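Local structure of ribosomal protein s2-related protein (Deinococcus radiodurans, 2JH3) at residues V297-Y302 with F306-T311; A282-L287 with G292-V297. The protein is of uncertain function, but carries a 4Fe-4S cluster and chelatase-like domains and may act as a sirohydrochlorin ferrochelatase. All coordinates share one frame; numbering follows the deposited sequence.

Contact 1. Residues V297-Y302 with F306-T311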
ATOM      1  N   VAL A 297     -12.691   7.927  -6.919  1.00 16.23           N
ATOM      2  CA  VAL A 297     -13.123   9.241  -7.377  1.00 17.64           C
ATOM      3  C   VAL A 297     -14.622   9.444  -7.364  1.00 15.67           C
ATOM      4  O   VAL A 297     -15.399   8.562  -7.746  1.00 13.84           O
ATOM      5  CB  VAL A 297     -12.542   9.556  -8.793  1.00 18.11           C
ATOM      6  CG1 VAL A 297     -13.037  10.878  -9.392  1.00 22.28           C
ATOM      7  CG2 VAL A 297     -11.074   9.657  -8.638  1.00 20.38           C
ATOM      8  N   LEU A 298     -15.006  10.619  -6.865  1.00 15.35           N
ATOM      9  CA  LEU A 298     -16.372  11.090  -6.774  1.00 17.71           C
ATOM     10  C   LEU A 298     -16.598  12.073  -7.942  1.00 19.10           C
ATOM     11  O   LEU A 298     -15.846  13.030  -8.096  1.00 21.12           O
ATOM     12  CB  LEU A 298     -16.640  11.800  -5.436  1.00 17.91           C
ATOM     13  CG  LEU A 298     -18.085  12.289  -5.212  1.00 19.02           C
ATOM     14  CD1 LEU A 298     -19.033  11.219  -5.239  1.00 20.45           C
ATOM     15  CD2 LEU A 298     -18.200  13.020  -3.904  1.00 20.29           C
ATOM     16  N   LEU A 299     -17.576  11.769  -8.800  1.00 19.16           N
ATOM     17  CA  LEU A 299     -17.893  12.572  -9.989  1.00 20.52           C
ATOM     18  C   LEU A 299     -19.293  13.214  -9.757  1.00 22.13           C
ATOM     19  O   LEU A 299     -20.261  12.486  -9.547  1.00 22.87           O
ATOM     20  CB  LEU A 299     -17.838  11.646 -11.198  1.00 20.12           C
ATOM     21  CG  LEU A 299     -18.074  12.191 -12.609  1.00 20.71           C
ATOM     22  CD1 LEU A 299     -17.275  13.520 -12.909  1.00 23.39           C
ATOM     23  CD2 LEU A 299     -17.787  11.126 -13.647  1.00 23.08           C
ATOM     24  N   THR A 300     -19.360  14.571  -9.726  1.00 23.24           N
ATOM     25  CA  THR A 300     -20.534  15.346  -9.305  1.00 22.64           C
ATOM     26  C   THR A 300     -20.863  16.326 -10.468  1.00 23.61           C
ATOM     27  O   THR A 300     -19.962  16.977 -10.983  1.00 23.34           O
ATOM     28  CB  THR A 300     -20.226  16.173  -8.078  1.00 23.12           C
ATOM     29  OG1 THR A 300     -19.641  15.332  -7.080  1.00 27.56           O
ATOM     30  CG2 THR A 300     -21.475  16.734  -7.464  1.00 25.49           C
ATOM     31  N   PRO A 301     -22.126  16.417 -10.900  1.00 22.70           N
ATOM     32  CA  PRO A 301     -22.482  17.537 -11.806  1.00 22.58           C
ATOM     33  C   PRO A 301     -22.291  18.836 -11.031  1.00 22.26           C
ATOM     34  O   PRO A 301     -22.704  18.915  -9.861  1.00 20.33           O
ATOM     35  CB  PRO A 301     -24.005  17.342 -12.085  1.00 23.23           C
ATOM     36  CG  PRO A 301     -24.363  16.094 -11.502  1.00 24.29           C
ATOM     37  CD  PRO A 301     -23.257  15.504 -10.664  1.00 24.36           C
ATOM     38  N   TYR A 302     -21.712  19.836 -11.687  1.00 23.03           N
ATOM     39  CA  TYR A 302     -21.377  21.118 -11.078  1.00 23.00           C
ATOM     40  C   TYR A 302     -21.940  22.165 -12.073  1.00 22.64           C
ATOM     41  O   TYR A 302     -21.237  22.626 -12.945  1.00 19.71           O
ATOM     42  CB  TYR A 302     -19.840  21.184 -10.983  1.00 24.62           C
ATOM     43  CG  TYR A 302     -19.290  22.419 -10.310  1.00 25.35           C
ATOM     44  CD1 TYR A 302     -19.474  22.614  -8.964  1.00 30.90           C
ATOM     45  CD2 TYR A 302     -18.575  23.374 -11.010  1.00 24.52           C
ATOM     46  CE1 TYR A 302     -18.989  23.769  -8.344  1.00 31.27           C
ATOM     47  CE2 TYR A 302     -18.084  24.525 -10.391  1.00 21.93           C
ATOM     48  CZ  TYR A 302     -18.272  24.712  -9.063  1.00 29.77           C
ATOM     49  OH  TYR A 302     -17.827  25.852  -8.402  1.00 24.50           O
ATOM     50  N   PHE A 306     -18.381  19.586 -14.519  1.00 18.25           N
ATOM     51  CA  PHE A 306     -18.316  18.439 -13.648  1.00 18.92           C
ATOM     52  C   PHE A 306     -17.263  18.674 -12.613  1.00 18.75           C
ATOM     53  O   PHE A 306     -16.199  19.254 -12.935  1.00 18.87           O
ATOM     54  CB  PHE A 306     -18.034  17.191 -14.478  1.00 20.30           C
ATOM     55  CG  PHE A 306     -19.139  16.845 -15.349  1.00 19.14           C
ATOM     56  CD1 PHE A 306     -20.273  16.144 -14.838  1.00 16.99           C
ATOM     57  CD2 PHE A 306     -19.110  17.235 -16.672  1.00 22.29           C
ATOM     58  CE1 PHE A 306     -21.342  15.878 -15.691  1.00 20.97           C
ATOM     59  CE2 PHE A 306     -20.209  16.971 -17.516  1.00 23.88           C
ATOM     60  CZ  PHE A 306     -21.289  16.295 -17.019  1.00 22.00           C
ATOM     61  N   GLU A 307     -17.496  18.187 -11.408  1.00 18.18           N
ATOM     62  CA  GLU A 307     -16.416  18.218 -10.370  1.00 17.81           C
ATOM     63  C   GLU A 307     -15.942  16.793 -10.065  1.00 18.78           C
ATOM     64  O   GLU A 307     -16.751  15.858  -9.939  1.00 18.94           O
ATOM     65  CB  GLU A 307     -16.892  18.866  -9.081  1.00 19.31           C
ATOM     66  CG  GLU A 307     -15.683  19.137  -8.109  1.00 20.18           C
ATOM     67  CD  GLU A 307     -15.964  19.031  -6.593  1.00 21.28           C
ATOM     68  OE1 GLU A 307     -15.744  20.040  -5.870  1.00 20.66           O
ATOM     69  OE2 GLU A 307     -16.382  17.964  -6.118  1.00 24.28           O
ATOM     70  N   LEU A 308     -14.633  16.594 -10.028  1.00 18.94           N
ATOM     71  CA  LEU A 308     -14.039  15.351  -9.512  1.00 17.84           C
ATOM     72  C   LEU A 308     -13.215  15.622  -8.235  1.00 17.46           C
ATOM     73  O   LEU A 308     -12.559  16.686  -8.073  1.00 16.39           O
ATOM     74  CB  LEU A 308     -13.173  14.743 -10.593  1.00 18.15           C
ATOM     75  CG  LEU A 308     -13.806  14.275 -11.925  1.00 22.48           C
ATOM     76  CD1 LEU A 308     -14.203  15.473 -12.859  1.00 30.67           C
ATOM     77  CD2 LEU A 308     -12.930  13.516 -12.665  1.00 21.14           C
ATOM     78  N   ARG A 309     -13.252  14.696  -7.289  1.00 15.82           N
ATOM     79  CA  ARG A 309     -12.385  14.759  -6.101  1.00 15.40           C
ATOM     80  C   ARG A 309     -12.235  13.339  -5.590  1.00 15.47           C
ATOM     81  O   ARG A 309     -12.920  12.424  -6.041  1.00 15.61           O
ATOM     82  CB  ARG A 309     -12.962  15.664  -4.988  1.00 14.34           C
ATOM     83  CG  ARG A 309     -14.190  15.138  -4.362  1.00 14.14           C
ATOM     84  CD  ARG A 309     -14.663  15.997  -3.242  1.00 14.67           C
ATOM     85  NE  ARG A 309     -14.965  17.417  -3.582  1.00 14.27           N
ATOM     86  CZ  ARG A 309     -15.194  18.338  -2.661  1.00 13.23           C
ATOM     87  NH1 ARG A 309     -15.179  18.067  -1.368  1.00 16.59           N
ATOM     88  NH2 ARG A 309     -15.486  19.543  -3.008  1.00 16.36           N
ATOM     89  N   HIS A 310     -11.345  13.148  -4.614  1.00 15.79           N
ATOM     90  CA  HIS A 310     -11.172  11.819  -4.023  1.00 14.94           C
ATOM     91  C   HIS A 310     -12.425  11.537  -3.186  1.00 14.79           C
ATOM     92  O   HIS A 310     -12.906  12.396  -2.473  1.00 12.23           O
ATOM     93  CB  HIS A 310      -9.922  11.816  -3.172  1.00 15.93           C
ATOM     94  CG  HIS A 310      -9.400  10.472  -2.836  1.00 13.76           C
ATOM     95  ND1 HIS A 310     -10.063   9.604  -2.011  1.00 16.65           N
ATOM     96  CD2 HIS A 310      -8.219   9.896  -3.110  1.00 15.34           C
ATOM     97  CE1 HIS A 310      -9.314   8.530  -1.826  1.00 16.06           C
ATOM     98  NE2 HIS A 310      -8.197   8.682  -2.480  1.00 16.33           N
ATOM     99  N   THR A 311     -12.939  10.304  -3.211  1.00 15.28           N
ATOM    100  CA  THR A 311     -14.012   9.954  -2.336  1.00 15.27           C
ATOM    101  C   THR A 311     -13.766  10.180  -0.825  1.00 16.46           C
ATOM    102  O   THR A 311     -14.709  10.511  -0.096  1.00 16.55           O
ATOM    103  CB  THR A 311     -14.442   8.525  -2.583  1.00 18.57           C
ATOM    104  OG1 THR A 311     -13.307   7.698  -2.554  1.00 16.39           O
ATOM    105  CG2 THR A 311     -15.094   8.359  -3.924  1.00 15.61           C
TER
HETATM  106  O   HOH W   1     -17.196  15.480  -6.741  1.00 18.36           O

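Contact 2. Residues A282-L287 with G292-V297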
ATOM      1  N   ALA A 282     -20.727   7.148 -23.929  1.00 23.99           N
ATOM      2  CA  ALA A 282     -22.161   7.458 -23.686  1.00 22.57           C
ATOM      3  C   ALA A 282     -22.621   6.928 -22.325  1.00 22.88           C
ATOM      4  O   ALA A 282     -23.423   7.592 -21.575  1.00 22.16           O
ATOM      5  CB  ALA A 282     -23.031   6.904 -24.783  1.00 25.49           C
ATOM      6  N   ALA A 283     -22.162   5.733 -21.972  1.00 21.12           N
ATOM      7  CA  ALA A 283     -22.466   5.190 -20.650  1.00 22.17           C
ATOM      8  C   ALA A 283     -21.892   6.054 -19.509  1.00 22.15           C
ATOM      9  O   ALA A 283     -22.515   6.338 -18.445  1.00 20.91           O
ATOM     10  CB  ALA A 283     -21.925   3.823 -20.531  1.00 21.79           C
ATOM     11  N   LEU A 284     -20.687   6.512 -19.728  1.00 22.23           N
ATOM     12  CA  LEU A 284     -20.018   7.329 -18.700  1.00 22.85           C
ATOM     13  C   LEU A 284     -20.756   8.650 -18.519  1.00 20.92           C
ATOM     14  O   LEU A 284     -20.979   9.034 -17.411  1.00 19.95           O
ATOM     15  CB  LEU A 284     -18.550   7.573 -19.076  1.00 22.66           C
ATOM     16  CG  LEU A 284     -17.630   8.447 -18.165  1.00 23.64           C
ATOM     17  CD1 LEU A 284     -17.837   9.930 -18.269  1.00 23.03           C
ATOM     18  CD2 LEU A 284     -17.780   8.090 -16.718  1.00 22.96           C
ATOM     19  N   ARG A 285     -21.077   9.350 -19.624  1.00 21.93           N
ATOM     20  CA  ARG A 285     -21.862  10.593 -19.560  1.00 23.96           C
ATOM     21  C   ARG A 285     -23.180  10.435 -18.779  1.00 24.30           C
ATOM     22  O   ARG A 285     -23.544  11.240 -17.958  1.00 23.84           O
ATOM     23  CB  ARG A 285     -22.142  11.113 -20.953  1.00 22.89           C
ATOM     24  CG  ARG A 285     -20.976  11.800 -21.542  1.00 26.69           C
ATOM     25  CD  ARG A 285     -21.271  12.607 -22.781  1.00 28.39           C
ATOM     26  NE  ARG A 285     -21.902  11.796 -23.843  1.00 29.64           N
ATOM     27  CZ  ARG A 285     -21.265  11.029 -24.730  1.00 30.84           C
ATOM     28  NH1 ARG A 285     -19.941  10.901 -24.732  1.00 32.77           N
ATOM     29  NH2 ARG A 285     -21.968  10.378 -25.643  1.00 35.58           N
ATOM     30  N   HIS A 286     -23.851   9.321 -18.987  1.00 26.32           N
ATOM     31  CA  HIS A 286     -25.033   9.019 -18.235  1.00 25.99           C
ATOM     32  C   HIS A 286     -24.793   8.916 -16.735  1.00 26.60           C
ATOM     33  O   HIS A 286     -25.474   9.509 -15.882  1.00 25.25           O
ATOM     34  CB  HIS A 286     -25.571   7.690 -18.783  1.00 27.64           C
ATOM     35  CG  HIS A 286     -26.969   7.407 -18.323  1.00 28.36           C
ATOM     36  ND1 HIS A 286     -27.240   6.684 -17.184  1.00 31.88           N
ATOM     37  CD2 HIS A 286     -28.160   7.820 -18.808  1.00 34.52           C
ATOM     38  CE1 HIS A 286     -28.544   6.636 -17.007  1.00 32.03           C
ATOM     39  NE2 HIS A 286     -29.128   7.297 -17.992  1.00 32.60           N
ATOM     40  N   LEU A 287     -23.804   8.123 -16.392  1.00 25.95           N
ATOM     41  CA  LEU A 287     -23.353   8.062 -15.025  1.00 26.20           C
ATOM     42  C   LEU A 287     -22.940   9.402 -14.426  1.00 25.54           C
ATOM     43  O   LEU A 287     -23.249   9.688 -13.254  1.00 25.95           O
ATOM     44  CB  LEU A 287     -22.123   7.148 -14.952  1.00 25.48           C
ATOM     45  CG  LEU A 287     -21.628   6.870 -13.557  1.00 27.76           C
ATOM     46  CD1 LEU A 287     -21.174   5.468 -13.466  1.00 32.10           C
ATOM     47  CD2 LEU A 287     -20.454   7.820 -13.048  1.00 27.95           C
ATOM     48  N   GLY A 292     -21.718   9.962  -9.619  1.00 23.53           N
ATOM     49  CA  GLY A 292     -21.346   8.560  -9.420  1.00 22.65           C
ATOM     50  C   GLY A 292     -19.989   8.503  -8.812  1.00 21.53           C
ATOM     51  O   GLY A 292     -19.349   9.534  -8.612  1.00 19.84           O
ATOM     52  N   ARG A 293     -19.555   7.286  -8.526  1.00 20.11           N
ATOM     53  CA  ARG A 293     -18.248   6.994  -7.995  1.00 20.30           C
ATOM     54  C   ARG A 293     -17.527   5.996  -8.868  1.00 20.57           C
ATOM     55  O   ARG A 293     -18.121   4.995  -9.286  1.00 21.01           O
ATOM     56  CB  ARG A 293     -18.392   6.420  -6.597  1.00 20.45           C
ATOM     57  CG  ARG A 293     -18.961   7.334  -5.592  1.00 18.45           C
ATOM     58  CD  ARG A 293     -19.617   6.591  -4.398  1.00 21.67           C
ATOM     59  NE  ARG A 293     -20.321   7.567  -3.579  1.00 20.79           N
ATOM     60  CZ  ARG A 293     -19.778   8.401  -2.718  1.00 18.21           C
ATOM     61  NH1 ARG A 293     -18.493   8.294  -2.337  1.00 24.37           N
ATOM     62  NH2 ARG A 293     -20.568   9.305  -2.129  1.00 21.98           N
ATOM     63  N   LEU A 294     -16.258   6.256  -9.165  1.00 18.93           N
ATOM     64  CA  LEU A 294     -15.445   5.422 -10.021  1.00 18.91           C
ATOM     65  C   LEU A 294     -14.168   5.164  -9.276  1.00 18.56           C
ATOM     66  O   LEU A 294     -13.400   6.109  -9.032  1.00 18.48           O
ATOM     67  CB  LEU A 294     -15.117   6.180 -11.357  1.00 20.34           C
ATOM     68  CG  LEU A 294     -16.244   6.705 -12.253  1.00 28.97           C
ATOM     69  CD1 LEU A 294     -15.747   7.235 -13.622  1.00 32.33           C
ATOM     70  CD2 LEU A 294     -17.256   5.609 -12.567  1.00 32.02           C
ATOM     71  N   GLY A 295     -13.926   3.927  -8.808  1.00 18.93           N
ATOM     72  CA  GLY A 295     -12.718   3.668  -7.997  1.00 16.83           C
ATOM     73  C   GLY A 295     -12.739   4.571  -6.790  1.00 16.41           C
ATOM     74  O   GLY A 295     -13.663   4.540  -5.981  1.00 15.79           O
ATOM     75  N   GLU A 296     -11.700   5.402  -6.648  1.00 15.61           N
ATOM     76  CA  GLU A 296     -11.532   6.293  -5.533  1.00 16.48           C
ATOM     77  C   GLU A 296     -11.920   7.747  -5.859  1.00 16.58           C
ATOM     78  O   GLU A 296     -11.589   8.665  -5.069  1.00 18.23           O
ATOM     79  CB  GLU A 296     -10.074   6.309  -5.109  1.00 16.00           C
ATOM     80  CG  GLU A 296      -9.545   5.031  -4.396  1.00 16.52           C
ATOM     81  CD  GLU A 296      -8.084   5.241  -3.800  1.00 17.25           C
ATOM     82  OE1 GLU A 296      -7.108   5.210  -4.591  1.00 20.66           O
ATOM     83  OE2 GLU A 296      -7.932   5.330  -2.546  1.00 20.77           O
ATOM     84  N   VAL A 297     -12.691   7.927  -6.919  1.00 16.23           N
ATOM     85  CA  VAL A 297     -13.123   9.241  -7.377  1.00 17.64           C
ATOM     86  C   VAL A 297     -14.622   9.444  -7.364  1.00 15.67           C
ATOM     87  O   VAL A 297     -15.399   8.562  -7.746  1.00 13.84           O
ATOM     88  CB  VAL A 297     -12.542   9.556  -8.793  1.00 18.11           C
ATOM     89  CG1 VAL A 297     -13.037  10.878  -9.392  1.00 22.28           C
ATOM     90  CG2 VAL A 297     -11.074   9.657  -8.638  1.00 20.38           C
TER

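Contact 1. Residues V297-Y302 with F306-T311
Leu-298 and Arg-309 form a hydrogen-bonded pair between antiparallel strands, with Leu-298 N donating to Arg-309 O at 2.9 Å and Arg-309 N returning a longer bond of 3.2 Å to Leu-298 O. Two residues on, Thr-300 and Glu-307 repeat the exchange, and the bond from Glu-307 N to Thr-300 O is 2.8 Å long and nearly straight (173°).

These four residues share one mixed face, where Arg-309 grips the Glu-307 carboxylate side-on: NH2 meets OE1 at 2.9 Å on its syn side, while NE reaches OE2 from above the carboxylate plane. Arg-356 forms a second salt bridge to OE1, so the buried acid is held by two arginines. A water lies within bonding distance of Glu-307 OE2 and Leu-298 O and may bridge them.

The Leu-299/Leu-308 face is apolar and covered by helix 361-371. Leu-299 CG stands trans to its backbone N (chi1 -178°), from where CD1 reaches Leu-308 CD1 at 3.6 Å, the two side chains running alongside in the same sense. Val-297 CG1 lies 4.0 Å from Leu-308 CB. Strands 297-302 and 305-310, antiparallel neighbours joined by a short turn, form a beta hairpin in the DR2241 stabilising domain's mixed sheet.

Contact 2. Residues A282-L287 with G292-V297
Leu-284 and Leu-287, one helical turn apart, bring helix 275-290 against Leu-294 and Gly-292 of strand 292-294, an outermost strand within this chain of a mixed sheet. The unit is an alpha-beta one: the helix is followed almost at once by the strand, which turns back along it. The short segment axes approach to 9.8 Å, and their N-to-C directions differ by 128°, so the chain largely reverses between the two elements.

Apolar contact accounts for the meeting, since no hydrogen bond crosses it. Leu-294 offers one methyl to each helix leucine: its CD1 lies 3.8 Å from Leu-284 CD2, and its CD2 lies 3.9 Å from Leu-287 CD2. With CG anti to the carbonyl carbon (chi1 -57°), the Leu-294 fork opens toward the helix and can divide its branches in this way. The pairings differ in style, as Leu-284 crosses Leu-294 at a slant, whereas Leu-287 and Leu-294 overlap antiparallel, each running past the other. Ile-376 of helix 375-383 touches both Leu-284 and Leu-294 and extends this hydrophobic cluster.

Backbone bonding fixes the strand side. Leu-294 and Val-297 close a type II' turn through reciprocal bonds, Leu-294 N to Val-297 O at 2.8 Å and Val-297 N to Leu-294 O at 2.9 Å, which makes strands 292-294 and 297-302 a tight two-residue beta hairpin. Gly-295 takes the positive phi (58°) that this turn requires at its second position.

Charged groups lie beyond the apolar contact. Arg-293 forms a salt bridge with Glu-314, and Glu-296 OE2 forms one with Arg-349 of the second subunit.

Closest to the helix backbone, the strand presents a glycine instead of a side chain: Leu-287 CD2 comes within 3.8 Å of Gly-292 CA.

Contacts 1 and 2 share Val-297, follow one another along the chain and involve one sheet: contact 1 pairs two of its strands, contact 2 packs a helix against its edge strand. Strands 292-294 and 297-302 are neighbours in it, joined by a probable hydrogen bond from Leu-299 N to Gly-292 O, and Thr-311 N probably bonds to Glu-296 O. Contact 2 is small and buried, a purely apolar meeting of helix and strand. Contact 1 is larger and only partly buried, and its strand-to-strand bonding is supplemented by ion pairs and water on one face. Leu-364 touches both Leu-299 and Leu-284, so their hydrophobic sides belong to a common interior.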